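Local atomic coordinates of sialyltransferase 0160 (Photobacterium damselae, PDB entry 4R84), a protein that catalyses the transfer of sialic acid from a CMP-sialic acid donor to galactoside acceptors, probably in alpha-2,6 linkage. Residues A[33-38]-A[108-113]; A[92-97]-A[113-118]; A[197-202]-A[223-228]; A[295-300]-A[315-320]. One frame throughout, in Å; residues are numbered along the deposited sequence. Where two conformers were deposited one is given.

Overall arrangement
The chain meets the four contacts from its N-terminal PKD-like region to its sialyltransferase region, and all reach one large mixed sheet. Contacts 1 and 2 share L113 and both use strand 106-125, pairing it with strands 31-41 and 92-101; their centres lie about 12 Å apart and their segments alternate along the chain. That long strand also pairs with strand 197-204, so contact 2 touches contact 3 through P118 and N198, centres about 19 Å apart. Contact 3 belongs to the parallel catalytic core. Contact 4, about 25 Å from contact 3 between centres, approaches the active site: the L295 side chain lies about 9 Å from the bound donor analogue. Strand 106-125 thus joins the two regions.

Contact 1 of 4, residues A[33-38]-A[108-113]; sequences VSSNSA and ITNTTL
S34 and T109, N36 and T111, and A38 and L113 pair on the denser face of this two-stranded ladder, where T109, T111 and L113 are buried. The clearest apolar contact there is A38 CB against L113 CD2 at 3.9 Å, with Y46 of strand 45-48 touching both residues; L48 of the same strand lies on T111. Five backbone hydrogen bonds hold the six pairs in parallel register, from S34 N to I108 O (2.8 Å, 171° at the hydrogen) to A38 N to T112 O (3.0 Å). Strands 31-41 and 106-125 thereby run side by side in the PKD-like, immunoglobulin-type beta domain, the axes of the two segments only 12° apart. The face bearing V33, S35 and S37 is far looser and open to solvent. N110 ND2 lies 3.8 Å from V33 CG1, while N110 OD1 turns to T97 on the neighbouring strand 92-101. Further along, T112 holds OG1 beside its own backbone N (chi1 -56°), the same N that donates to N36 O at 2.9 Å. A water bridges the two strands, donating to N36 O at 3.1 Å and lying 3.0 Å from T112 OG1.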
loop_
_atom_site.group_PDB
_atom_site.type_symbol
_atom_site.label_atom_id
_atom_site.label_comp_id
_atom_site.label_asym_id
_atom_site.label_seq_id
_atom_site.Cartn_x
_atom_site.Cartn_y
_atom_site.Cartn_z
ATOM N N VAL A 33 -18.904 26.023 -26.052
ATOM C CA VAL A 33 -18.546 24.654 -26.398
ATOM C C VAL A 33 -17.996 23.930 -25.190
ATOM O O VAL A 33 -16.952 24.307 -24.646
ATOM C CB VAL A 33 -17.499 24.596 -27.528
ATOM C CG1 VAL A 33 -17.111 23.151 -27.817
ATOM C CG2 VAL A 33 -18.021 25.282 -28.777
ATOM N N SER A 34 -18.668 22.856 -24.800
ATOM C CA SER A 34 -18.235 22.091 -23.646
ATOM C C SER A 34 -17.804 20.697 -24.071
ATOM O O SER A 34 -18.463 20.061 -24.893
ATOM C CB SER A 34 -19.354 22.003 -22.609
ATOM O OG SER A 34 -19.586 23.264 -22.011
ATOM N N SER A 35 -16.731 20.197 -23.464
ATOM C CA SER A 35 -16.234 18.879 -23.842
ATOM C C SER A 35 -15.923 18.056 -22.616
ATOM O O SER A 35 -15.434 18.577 -21.617
ATOM C CB SER A 35 -14.973 18.997 -24.707
ATOM O OG SER A 35 -15.221 19.690 -25.926
ATOM N N ASN A 36 -16.215 16.762 -22.699
ATOM C CA ASN A 36 -15.840 15.850 -21.646
ATOM C C ASN A 36 -15.688 14.433 -22.163
ATOM O O ASN A 36 -16.143 14.089 -23.256
ATOM C CB ASN A 36 -16.846 15.883 -20.499
ATOM C CG ASN A 36 -18.181 15.279 -20.876
ATOM O OD1 ASN A 36 -18.602 15.341 -22.025
ATOM N ND2 ASN A 36 -18.847 14.672 -19.903
ATOM N N SER A 37 -15.041 13.620 -21.351
ATOM C CA SER A 37 -14.830 12.223 -21.695
ATOM C C SER A 37 -15.058 11.358 -20.469
ATOM O O SER A 37 -14.884 11.805 -19.337
ATOM C CB SER A 37 -13.425 12.008 -22.250
ATOM O OG SER A 37 -12.451 12.359 -21.287
ATOM N N ALA A 38 -15.478 10.121 -20.697
ATOM C CA ALA A 38 -15.737 9.234 -19.581
ATOM C C ALA A 38 -15.558 7.796 -20.012
ATOM O O ALA A 38 -15.844 7.453 -21.161
ATOM C CB ALA A 38 -17.146 9.459 -19.044
ATOM N N ILE A 108 -22.877 23.840 -27.632
ATOM C CA ILE A 108 -22.399 22.578 -28.154
ATOM C C ILE A 108 -21.778 21.786 -27.018
ATOM O O ILE A 108 -21.028 22.335 -26.209
ATOM C CB ILE A 108 -21.381 22.774 -29.293
ATOM C CG1 ILE A 108 -22.049 23.432 -30.505
ATOM C CG2 ILE A 108 -20.772 21.440 -29.693
ATOM C CD1 ILE A 108 -21.100 23.656 -31.651
ATOM N N THR A 109 -22.172 20.523 -26.915
ATOM C CA THR A 109 -21.548 19.594 -25.984
ATOM C C THR A 109 -20.958 18.426 -26.756
ATOM O O THR A 109 -21.661 17.767 -27.536
ATOM C CB THR A 109 -22.552 19.051 -24.939
ATOM O OG1 THR A 109 -22.843 20.064 -23.969
ATOM C CG2 THR A 109 -21.989 17.811 -24.228
ATOM N N ASN A 110 -19.673 18.162 -26.531
ATOM C CA ASN A 110 -19.022 17.016 -27.132
ATOM C C ASN A 110 -18.629 16.026 -26.041
ATOM O O ASN A 110 -17.869 16.357 -25.151
ATOM C CB ASN A 110 -17.794 17.442 -27.935
ATOM C CG ASN A 110 -18.122 18.462 -29.010
ATOM O OD1 ASN A 110 -19.021 18.255 -29.825
ATOM N ND2 ASN A 110 -17.400 19.576 -29.006
ATOM N N THR A 111 -19.201 14.832 -26.086
ATOM C CA THR A 111 -18.908 13.836 -25.081
ATOM C C THR A 111 -18.316 12.598 -25.723
ATOM O O THR A 111 -18.885 12.044 -26.650
ATOM C CB THR A 111 -20.164 13.453 -24.290
ATOM O OG1 THR A 111 -20.646 14.599 -23.575
ATOM C CG2 THR A 111 -19.845 12.323 -23.311
ATOM N N THR A 112 -17.169 12.162 -25.225
ATOM C CA THR A 112 -16.552 10.953 -25.739
ATOM C C THR A 112 -16.617 9.871 -24.688
ATOM O O THR A 112 -16.077 10.037 -23.601
ATOM C CB THR A 112 -15.105 11.192 -26.130
ATOM O OG1 THR A 112 -15.067 12.260 -27.078
ATOM C CG2 THR A 112 -14.496 9.933 -26.729
ATOM N N LEU A 113 -17.311 8.785 -25.006
ATOM C CA LEU A 113 -17.441 7.669 -24.091
ATOM C C LEU A 113 -16.573 6.517 -24.567
ATOM O O LEU A 113 -16.682 6.093 -25.719
ATOM C CB LEU A 113 -18.902 7.211 -23.997
ATOM C CG LEU A 113 -19.863 8.308 -23.541
ATOM C CD1 LEU A 113 -21.319 7.783 -23.448
ATOM C CD2 LEU A 113 -19.367 8.915 -22.216
HETATM O O HOH W 1 -15.087 15.057 -25.972
#

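Contact 2 of 4, residues A[92-97]-A[113-118]; sequences EKYCFT and LTVVAP
Y94 lays its ring across the strand toward V115, and the two side chains meet at a slant: Y94 CE1 is 3.7 Å from V115 CG2. The methyl reaches this spot because CG2 sits anti to the carbonyl carbon of V115, CG1 taking the place opposite the backbone N (chi1 173°). At the rim of the same ring, near its plane, lies L113 O, the oxygen that also accepts Y94 N at 2.7 Å. F96 approaches L113 differently, the side chains crossing at about a right angle with F96 CE2 4.1 Å from L113 CD1. On the other face K93 CB lies 3.8 Å from T114 OG1, and the extended lysine chain leads away. These pairs belong to the beta hairpin of strands 92-101 and 106-125. Y94 and L113 form a hydrogen-bonded pair, the return bond from L113 N to Y94 O also 2.7 Å, and K93 and T114 a non-hydrogen-bonded one. At the E92 end V115 N reaches E92 O at 2.9 Å, but E92 N to V115 O is weak at 3.4 Å. F83 meets the Y94 ring edge-to-face, and C95 is tied to C66 by a disulfide. The chemistry implies a hairpin gripped by short backbone bonds at Y94, lined on one face by aromatic and aliphatic groups, with one good and one weak bond at E92.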
loop_
_atom_site.group_PDB
_atom_site.type_symbol
_atom_site.label_atom_id
_atom_site.label_comp_id
_atom_site.label_asym_id
_atom_site.label_seq_id
_atom_site.Cartn_x
_atom_site.Cartn_y
_atom_site.Cartn_z
ATOM N N GLU A 92 -13.755 0.453 -27.001
ATOM C CA GLU A 92 -14.145 1.229 -28.164
ATOM C C GLU A 92 -14.660 2.585 -27.737
ATOM O O GLU A 92 -15.389 2.692 -26.747
ATOM C CB GLU A 92 -15.204 0.461 -28.969
ATOM C CG GLU A 92 -15.612 1.165 -30.233
ATOM C CD GLU A 92 -16.588 0.358 -31.064
ATOM O OE1 GLU A 92 -17.069 0.877 -32.092
ATOM O OE2 GLU A 92 -16.854 -0.802 -30.695
ATOM N N LYS A 93 -14.320 3.628 -28.490
ATOM C CA LYS A 93 -14.820 4.940 -28.146
ATOM C C LYS A 93 -15.987 5.335 -29.036
ATOM O O LYS A 93 -16.083 4.991 -30.214
ATOM C CB LYS A 93 -13.696 5.993 -28.172
ATOM C CG LYS A 93 -13.343 6.599 -29.503
ATOM C CD LYS A 93 -12.197 7.613 -29.317
ATOM C CE LYS A 93 -11.572 8.002 -30.651
ATOM N NZ LYS A 93 -10.314 8.744 -30.434
ATOM N N TYR A 94 -16.919 6.011 -28.392
ATOM C CA TYR A 94 -18.165 6.468 -28.991
ATOM C C TYR A 94 -18.235 7.954 -28.738
ATOM O O TYR A 94 -18.122 8.381 -27.591
ATOM C CB TYR A 94 -19.352 5.749 -28.361
ATOM C CG TYR A 94 -19.403 4.272 -28.628
ATOM C CD1 TYR A 94 -18.608 3.390 -27.924
ATOM C CD2 TYR A 94 -20.281 3.751 -29.571
ATOM C CE1 TYR A 94 -18.645 2.050 -28.174
ATOM C CE2 TYR A 94 -20.330 2.403 -29.825
ATOM C CZ TYR A 94 -19.514 1.555 -29.119
ATOM O OH TYR A 94 -19.558 0.203 -29.361
ATOM N N CYS A 95 -18.433 8.734 -29.794
ATOM C CA CYS A 95 -18.397 10.188 -29.713
ATOM C C CYS A 95 -19.796 10.761 -29.997
ATOM O O CYS A 95 -20.425 10.382 -30.989
ATOM C CB CYS A 95 -17.435 10.721 -30.756
ATOM S SG CYS A 95 -15.928 9.724 -30.840
ATOM N N PHE A 96 -20.295 11.665 -29.154
ATOM C CA PHE A 96 -21.640 12.255 -29.357
ATOM C C PHE A 96 -21.558 13.772 -29.274
ATOM O O PHE A 96 -20.813 14.316 -28.460
ATOM C CB PHE A 96 -22.638 11.719 -28.331
ATOM C CG PHE A 96 -22.751 10.224 -28.340
ATOM C CD1 PHE A 96 -23.606 9.584 -29.219
ATOM C CD2 PHE A 96 -21.954 9.453 -27.504
ATOM C CE1 PHE A 96 -23.703 8.194 -29.232
ATOM C CE2 PHE A 96 -22.047 8.077 -27.515
ATOM C CZ PHE A 96 -22.920 7.443 -28.380
ATOM N N THR A 97 -22.298 14.451 -30.148
ATOM C CA THR A 97 -22.330 15.909 -30.130
ATOM C C THR A 97 -23.763 16.419 -29.989
ATOM O O THR A 97 -24.668 16.028 -30.750
ATOM C CB THR A 97 -21.684 16.497 -31.399
ATOM O OG1 THR A 97 -20.276 16.260 -31.364
ATOM C CG2 THR A 97 -21.924 17.998 -31.493
ATOM N N LEU A 113 -17.311 8.785 -25.006
ATOM C CA LEU A 113 -17.441 7.669 -24.091
ATOM C C LEU A 113 -16.573 6.517 -24.567
ATOM O O LEU A 113 -16.682 6.093 -25.719
ATOM C CB LEU A 113 -18.902 7.211 -23.997
ATOM C CG LEU A 113 -19.863 8.308 -23.541
ATOM C CD1 LEU A 113 -21.319 7.783 -23.448
ATOM C CD2 LEU A 113 -19.367 8.915 -22.216
ATOM N N THR A 114 -15.732 5.989 -23.685
ATOM C CA THR A 114 -14.953 4.817 -24.028
ATOM C C THR A 114 -15.519 3.626 -23.239
ATOM O O THR A 114 -15.601 3.663 -22.013
ATOM C CB THR A 114 -13.438 5.019 -23.723
ATOM O OG1 THR A 114 -12.944 6.136 -24.476
ATOM C CG2 THR A 114 -12.640 3.801 -24.132
ATOM N N VAL A 115 -15.956 2.600 -23.954
ATOM C CA VAL A 115 -16.459 1.384 -23.311
ATOM C C VAL A 115 -15.294 0.528 -22.903
ATOM O O VAL A 115 -14.436 0.203 -23.729
ATOM C CB VAL A 115 -17.400 0.607 -24.251
ATOM C CG1 VAL A 115 -17.780 -0.752 -23.653
ATOM C CG2 VAL A 115 -18.634 1.445 -24.557
ATOM N N VAL A 116 -15.246 0.204 -21.617
ATOM C CA VAL A 116 -14.108 -0.514 -21.052
ATOM C C VAL A 116 -14.548 -1.787 -20.367
ATOM O O VAL A 116 -15.691 -1.930 -19.949
ATOM C CB VAL A 116 -13.328 0.362 -20.043
ATOM C CG1 VAL A 116 -12.799 1.604 -20.769
ATOM C CG2 VAL A 116 -14.210 0.755 -18.874
ATOM N N ALA A 117 -13.601 -2.706 -20.230
ATOM C CA ALA A 117 -13.835 -3.910 -19.458
ATOM C C ALA A 117 -13.988 -3.546 -17.989
ATOM O O ALA A 117 -13.403 -2.575 -17.516
ATOM C CB ALA A 117 -12.676 -4.887 -19.644
ATOM N N PRO A 118 -14.758 -4.340 -17.244
ATOM C CA PRO A 118 -14.756 -4.117 -15.799
ATOM C C PRO A 118 -13.377 -4.424 -15.219
ATOM O O PRO A 118 -12.611 -5.176 -15.833
ATOM C CB PRO A 118 -15.787 -5.113 -15.279
ATOM C CG PRO A 118 -15.800 -6.212 -16.324
ATOM C CD PRO A 118 -15.612 -5.474 -17.636
#

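Contact 3 of 4, residues A[197-202]-A[223-228]; sequences LNIEFY and EKVKIS
L197 to I199 and V225 to I227 are the paired parallel strands of a beta-alpha-beta crossover in the Rossmann-like sheet of this GT-B enzyme, helices 208-211 and 213-219 lying between them in sequence. The short strand axes diverge by 33°. Backbone bonds alternate between the strands: K226 N to L197 O and I199 N to K226 O are each 2.8 Å long. On the helix-covered face I199 CD1 touches V225 CG1 at 3.7 Å. I227 carries CG1 beside its backbone N (chi1 -49°), and I227 CD1 lies between I199 CB (4.0 Å) and the F201 ring. I227 CG2 meets the same ring at F201 CD2, 3.6 Å away and oblique, while I199 CG2 sits over one ring face, offset toward the rim. L219 of helix 213-219 packs on I199 and V225; I215 and I216 pack on F201. The opposite face is polar, with N198 and K226 side by side and pointing the same way, N198 OD1 3.6 Å from K226 CB. Beyond them Y202 OH donates to E200 OE1 from above the carboxylate plane, and a water donates to E200 OE2 at 2.5 Å while lying 2.6 Å from S228 OG.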
loop_
_atom_site.group_PDB
_atom_site.type_symbol
_atom_site.label_atom_id
_atom_site.label_comp_id
_atom_site.label_asym_id
_atom_site.label_seq_id
_atom_site.Cartn_x
_atom_site.Cartn_y
_atom_site.Cartn_z
ATOM N N LEU A 197 -12.388 -8.973 -18.594
ATOM C CA LEU A 197 -11.996 -8.537 -17.258
ATOM C C LEU A 197 -10.544 -8.069 -17.202
ATOM O O LEU A 197 -9.660 -8.740 -17.725
ATOM C CB LEU A 197 -12.213 -9.674 -16.245
ATOM C CG LEU A 197 -11.832 -9.326 -14.796
ATOM C CD1 LEU A 197 -12.805 -8.270 -14.252
ATOM C CD2 LEU A 197 -11.822 -10.591 -13.933
ATOM N N ASN A 198 -10.322 -6.909 -16.580
ATOM C CA ASN A 198 -8.990 -6.479 -16.173
ATOM C C ASN A 198 -8.804 -6.758 -14.690
ATOM O O ASN A 198 -9.674 -6.445 -13.875
ATOM C CB ASN A 198 -8.776 -4.989 -16.435
ATOM C CG ASN A 198 -8.654 -4.671 -17.907
ATOM O OD1 ASN A 198 -8.064 -5.431 -18.674
ATOM N ND2 ASN A 198 -9.230 -3.553 -18.312
ATOM N N ILE A 199 -7.661 -7.327 -14.338
ATOM C CA ILE A 199 -7.349 -7.537 -12.934
ATOM C C ILE A 199 -6.148 -6.695 -12.551
ATOM O O ILE A 199 -5.139 -6.695 -13.254
ATOM C CB ILE A 199 -7.062 -9.023 -12.623
ATOM C CG1 ILE A 199 -8.294 -9.888 -12.911
ATOM C CG2 ILE A 199 -6.582 -9.189 -11.173
ATOM C CD1 ILE A 199 -8.028 -11.381 -12.813
ATOM N N GLU A 200 -6.289 -5.939 -11.465
ATOM C CA GLU A 200 -5.176 -5.200 -10.866
ATOM C C GLU A 200 -4.766 -5.895 -9.581
ATOM O O GLU A 200 -5.624 -6.154 -8.735
ATOM C CB GLU A 200 -5.570 -3.763 -10.562
ATOM C CG GLU A 200 -5.769 -2.880 -11.784
ATOM C CD GLU A 200 -6.363 -1.529 -11.437
ATOM O OE1 GLU A 200 -6.610 -1.243 -10.244
ATOM O OE2 GLU A 200 -6.611 -0.744 -12.371
ATOM N N PHE A 201 -3.467 -6.175 -9.417
ATOM C CA PHE A 201 -2.965 -6.828 -8.211
ATOM C C PHE A 201 -2.247 -5.837 -7.312
ATOM O O PHE A 201 -1.579 -4.935 -7.807
ATOM C CB PHE A 201 -1.991 -7.953 -8.553
ATOM C CG PHE A 201 -2.638 -9.169 -9.136
ATOM C CD1 PHE A 201 -3.628 -9.857 -8.436
ATOM C CD2 PHE A 201 -2.193 -9.678 -10.346
ATOM C CE1 PHE A 201 -4.201 -11.007 -8.974
ATOM C CE2 PHE A 201 -2.759 -10.834 -10.882
ATOM C CZ PHE A 201 -3.760 -11.497 -10.185
ATOM N N TYR A 202 -2.404 -6.012 -6.003
ATOM C CA TYR A 202 -1.702 -5.211 -5.000
ATOM C C TYR A 202 -1.221 -6.141 -3.921
ATOM O O TYR A 202 -2.041 -6.777 -3.256
ATOM C CB TYR A 202 -2.625 -4.157 -4.383
ATOM C CG TYR A 202 -3.274 -3.234 -5.386
ATOM C CD1 TYR A 202 -4.388 -3.643 -6.122
ATOM C CD2 TYR A 202 -2.789 -1.947 -5.579
ATOM C CE1 TYR A 202 -4.991 -2.795 -7.045
ATOM C CE2 TYR A 202 -3.393 -1.083 -6.498
ATOM C CZ TYR A 202 -4.486 -1.524 -7.228
ATOM O OH TYR A 202 -5.099 -0.682 -8.142
ATOM N N GLU A 223 -8.157 -15.601 -22.759
ATOM C CA GLU A 223 -7.849 -14.386 -23.500
ATOM C C GLU A 223 -8.738 -13.184 -23.148
ATOM O O GLU A 223 -8.413 -12.051 -23.500
ATOM C CB GLU A 223 -7.922 -14.674 -25.002
ATOM C CG GLU A 223 -7.189 -15.951 -25.396
ATOM C CD GLU A 223 -7.363 -16.311 -26.857
ATOM O OE1 GLU A 223 -6.777 -15.617 -27.714
ATOM O OE2 GLU A 223 -8.087 -17.289 -27.148
ATOM N N LYS A 224 -9.844 -13.414 -22.447
ATOM C CA LYS A 224 -10.723 -12.299 -22.101
ATOM C C LYS A 224 -10.287 -11.646 -20.783
ATOM O O LYS A 224 -10.822 -10.601 -20.411
ATOM C CB LYS A 224 -12.173 -12.754 -21.985
ATOM C CG LYS A 224 -12.499 -13.429 -20.669
ATOM C CD LYS A 224 -13.942 -13.897 -20.602
ATOM C CE LYS A 224 -14.219 -14.624 -19.291
ATOM N NZ LYS A 224 -15.656 -14.986 -19.156
ATOM N N VAL A 225 -9.327 -12.268 -20.094
ATOM C CA VAL A 225 -8.831 -11.770 -18.795
ATOM C C VAL A 225 -7.425 -11.212 -18.956
ATOM O O VAL A 225 -6.534 -11.898 -19.456
ATOM C CB VAL A 225 -8.812 -12.888 -17.731
ATOM C CG1 VAL A 225 -8.270 -12.357 -16.400
ATOM C CG2 VAL A 225 -10.200 -13.464 -17.547
ATOM N N LYS A 226 -7.229 -9.970 -18.538
ATOM C CA LYS A 226 -5.916 -9.346 -18.631
ATOM C C LYS A 226 -5.468 -8.890 -17.258
ATOM O O LYS A 226 -6.234 -8.259 -16.533
ATOM C CB LYS A 226 -5.943 -8.152 -19.587
ATOM C CG LYS A 226 -4.583 -7.480 -19.789
ATOM C CD LYS A 226 -4.598 -6.504 -20.958
ATOM C CE LYS A 226 -3.413 -5.539 -20.911
ATOM N NZ LYS A 226 -3.606 -4.504 -19.851
ATOM N N ILE A 227 -4.223 -9.199 -16.916
ATOM C CA ILE A 227 -3.605 -8.627 -15.725
ATOM C C ILE A 227 -3.119 -7.246 -16.142
ATOM O O ILE A 227 -2.120 -7.111 -16.862
ATOM C CB ILE A 227 -2.450 -9.472 -15.193
ATOM C CG1 ILE A 227 -2.844 -10.952 -15.076
ATOM C CG2 ILE A 227 -1.960 -8.922 -13.853
ATOM C CD1 ILE A 227 -4.125 -11.219 -14.259
ATOM N N SER A 228 -3.860 -6.216 -15.749
ATOM C CA SER A 228 -3.607 -4.883 -16.278
ATOM C C SER A 228 -2.552 -4.117 -15.475
ATOM O O SER A 228 -1.954 -3.173 -15.975
ATOM C CB SER A 228 -4.905 -4.078 -16.333
ATOM O OG SER A 228 -5.536 -3.990 -15.061
HETATM O O HOH W 2 -9.682 -7.452 -20.880
HETATM O O HOH W 3 -6.342 -1.541 -14.710
#

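Contact 4 of 4, residues A[295-300]-A[315-320]; sequences LREDYL and SSAKQM
The CA atoms of L295 and M320, and those of E297 and Q319, each stand 5.1 Å apart, and a type I beta turn from R296 to Y299 carries segment 295-300 into helix 299-302. The Q319 amide bonds backbone atoms on both sides of R296. Q319 NE2 donates to L295 O at 2.9 Å and 177°; the acceptor lies in the amide plane, yet the nitrogen stands 65° out of the L295 carbonyl plane, so no lone pair is addressed. The second NE2 proton goes to M320 O, also 2.9 Å away. Q319 OE1 accepts E297 N at 2.9 Å and a water at 2.8 Å. E297 crosses Q319 obliquely, its chain stretched out with CG anti to the backbone N (chi1 -174°), which carries OE2 to 3.1 Å from A317 O. L300 CD1 also packs on A317 CB at 4.3 Å. Within the turn R296 grips D298 side-on in a salt bridge, NE and NH2 each facing one oxygen on its syn side. Segment 295-300 leaves the end of strand 290-294, and segment 315-320 contains its parallel neighbour 317-319, so the contact joins the sheet edge to the turn leaving it. Chemically, the Q319 amide has both kinds of polar atom doubly engaged, which fixes its rotation, whereas E297 OE2 faces another acceptor, A317 O, which may disfavour a full negative charge there.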
loop_
_atom_site.group_PDB
_atom_site.type_symbol
_atom_site.label_atom_id
_atom_site.label_comp_id
_atom_site.label_asym_id
_atom_site.label_seq_id
_atom_site.Cartn_x
_atom_site.Cartn_y
_atom_site.Cartn_z
ATOM N N LEU A 295 10.026 1.487 0.306
ATOM C CA LEU A 295 9.999 2.406 1.449
ATOM C C LEU A 295 11.232 3.324 1.442
ATOM O O LEU A 295 11.147 4.478 1.865
ATOM C CB LEU A 295 9.835 1.653 2.770
ATOM C CG LEU A 295 10.727 0.510 3.203
ATOM C CD1 LEU A 295 11.968 1.054 3.898
ATOM C CD2 LEU A 295 9.927 -0.353 4.143
ATOM N N ARG A 296 12.369 2.807 0.983
ATOM C CA ARG A 296 13.544 3.651 0.757
ATOM C C ARG A 296 14.149 3.398 -0.626
ATOM O O ARG A 296 15.096 2.622 -0.774
ATOM C CB ARG A 296 14.598 3.419 1.854
ATOM C CG ARG A 296 14.233 4.013 3.200
ATOM C CD ARG A 296 14.255 5.537 3.176
ATOM N NE ARG A 296 15.573 6.075 2.862
ATOM C CZ ARG A 296 16.479 6.400 3.784
ATOM N NH1 ARG A 296 16.188 6.242 5.069
ATOM N NH2 ARG A 296 17.663 6.883 3.424
ATOM N N GLU A 297 13.587 4.051 -1.645
ATOM C CA GLU A 297 14.038 3.856 -3.016
ATOM C C GLU A 297 15.494 4.270 -3.171
ATOM O O GLU A 297 16.219 3.726 -3.999
ATOM C CB GLU A 297 13.165 4.634 -4.013
ATOM C CG GLU A 297 13.540 4.327 -5.459
ATOM C CD GLU A 297 12.908 5.279 -6.469
ATOM O OE1 GLU A 297 12.275 6.269 -6.050
ATOM O OE2 GLU A 297 13.056 5.038 -7.686
ATOM N N ASP A 298 15.925 5.229 -2.358
ATOM C CA ASP A 298 17.292 5.716 -2.463
ATOM C C ASP A 298 18.333 4.670 -2.058
ATOM O O ASP A 298 19.512 4.861 -2.329
ATOM C CB ASP A 298 17.470 6.985 -1.625
ATOM C CG ASP A 298 17.126 6.780 -0.165
ATOM O OD1 ASP A 298 16.208 5.990 0.132
ATOM O OD2 ASP A 298 17.767 7.427 0.687
ATOM N N TYR A 299 17.908 3.554 -1.464
ATOM C CA TYR A 299 18.843 2.479 -1.170
ATOM C C TYR A 299 19.508 2.026 -2.468
ATOM O O TYR A 299 20.687 1.690 -2.477
ATOM C CB TYR A 299 18.152 1.299 -0.464
ATOM C CG TYR A 299 19.119 0.238 -0.002
ATOM C CD1 TYR A 299 20.247 0.587 0.733
ATOM C CD2 TYR A 299 18.897 -1.111 -0.255
ATOM C CE1 TYR A 299 21.141 -0.367 1.169
ATOM C CE2 TYR A 299 19.780 -2.074 0.189
ATOM C CZ TYR A 299 20.908 -1.694 0.898
ATOM O OH TYR A 299 21.821 -2.625 1.340
ATOM N N LEU A 300 18.764 2.064 -3.573
ATOM C CA LEU A 300 19.306 1.664 -4.865
ATOM C C LEU A 300 20.345 2.668 -5.383
ATOM O O LEU A 300 21.108 2.356 -6.300
ATOM C CB LEU A 300 18.187 1.514 -5.900
ATOM C CG LEU A 300 17.119 0.480 -5.560
ATOM C CD1 LEU A 300 16.013 0.527 -6.627
ATOM C CD2 LEU A 300 17.718 -0.907 -5.443
ATOM N N SER A 315 12.158 2.745 -14.520
ATOM C CA SER A 315 11.027 3.557 -14.101
ATOM C C SER A 315 10.012 2.782 -13.257
ATOM O O SER A 315 9.126 3.389 -12.660
ATOM C CB SER A 315 10.327 4.152 -15.321
ATOM O OG SER A 315 9.888 3.133 -16.202
ATOM N N SER A 316 10.145 1.457 -13.196
ATOM C CA SER A 316 9.230 0.640 -12.403
ATOM C C SER A 316 9.492 0.797 -10.908
ATOM O O SER A 316 8.609 0.531 -10.088
ATOM C CB SER A 316 9.333 -0.832 -12.805
ATOM O OG SER A 316 8.836 -1.037 -14.121
ATOM N N ALA A 317 10.709 1.221 -10.554
ATOM C CA ALA A 317 11.046 1.482 -9.156
ATOM C C ALA A 317 10.460 2.821 -8.731
ATOM O O ALA A 317 10.701 3.843 -9.378
ATOM C CB ALA A 317 12.554 1.457 -8.949
ATOM N N LYS A 318 9.685 2.811 -7.649
ATOM C CA LYS A 318 9.012 4.007 -7.156
ATOM C C LYS A 318 9.307 4.210 -5.669
ATOM O O LYS A 318 9.576 3.242 -4.948
ATOM C CB LYS A 318 7.496 3.882 -7.341
ATOM C CG LYS A 318 6.997 3.652 -8.773
ATOM C CD LYS A 318 7.350 4.793 -9.693
ATOM C CE LYS A 318 6.358 4.881 -10.855
ATOM N NZ LYS A 318 6.316 3.633 -11.666
ATOM N N GLN A 319 9.201 5.453 -5.202
ATOM C CA GLN A 319 9.311 5.738 -3.772
ATOM C C GLN A 319 7.910 5.690 -3.163
ATOM O O GLN A 319 6.985 6.346 -3.641
ATOM C CB GLN A 319 9.969 7.104 -3.516
ATOM C CG GLN A 319 9.890 7.576 -2.064
ATOM C CD GLN A 319 10.590 6.637 -1.106
ATOM O OE1 GLN A 319 11.730 6.233 -1.340
ATOM N NE2 GLN A 319 9.901 6.262 -0.029
ATOM N N MET A 320 7.741 4.875 -2.132
ATOM C CA MET A 320 6.480 4.809 -1.411
ATOM C C MET A 320 6.184 6.174 -0.798
ATOM O O MET A 320 7.052 6.769 -0.155
ATOM C CB MET A 320 6.562 3.723 -0.339
ATOM C CG MET A 320 5.264 3.196 0.164
ATOM S SD MET A 320 5.562 1.937 1.422
ATOM C CE MET A 320 6.181 0.563 0.446
HETATM O O HOH W 4 13.987 7.901 -1.582
#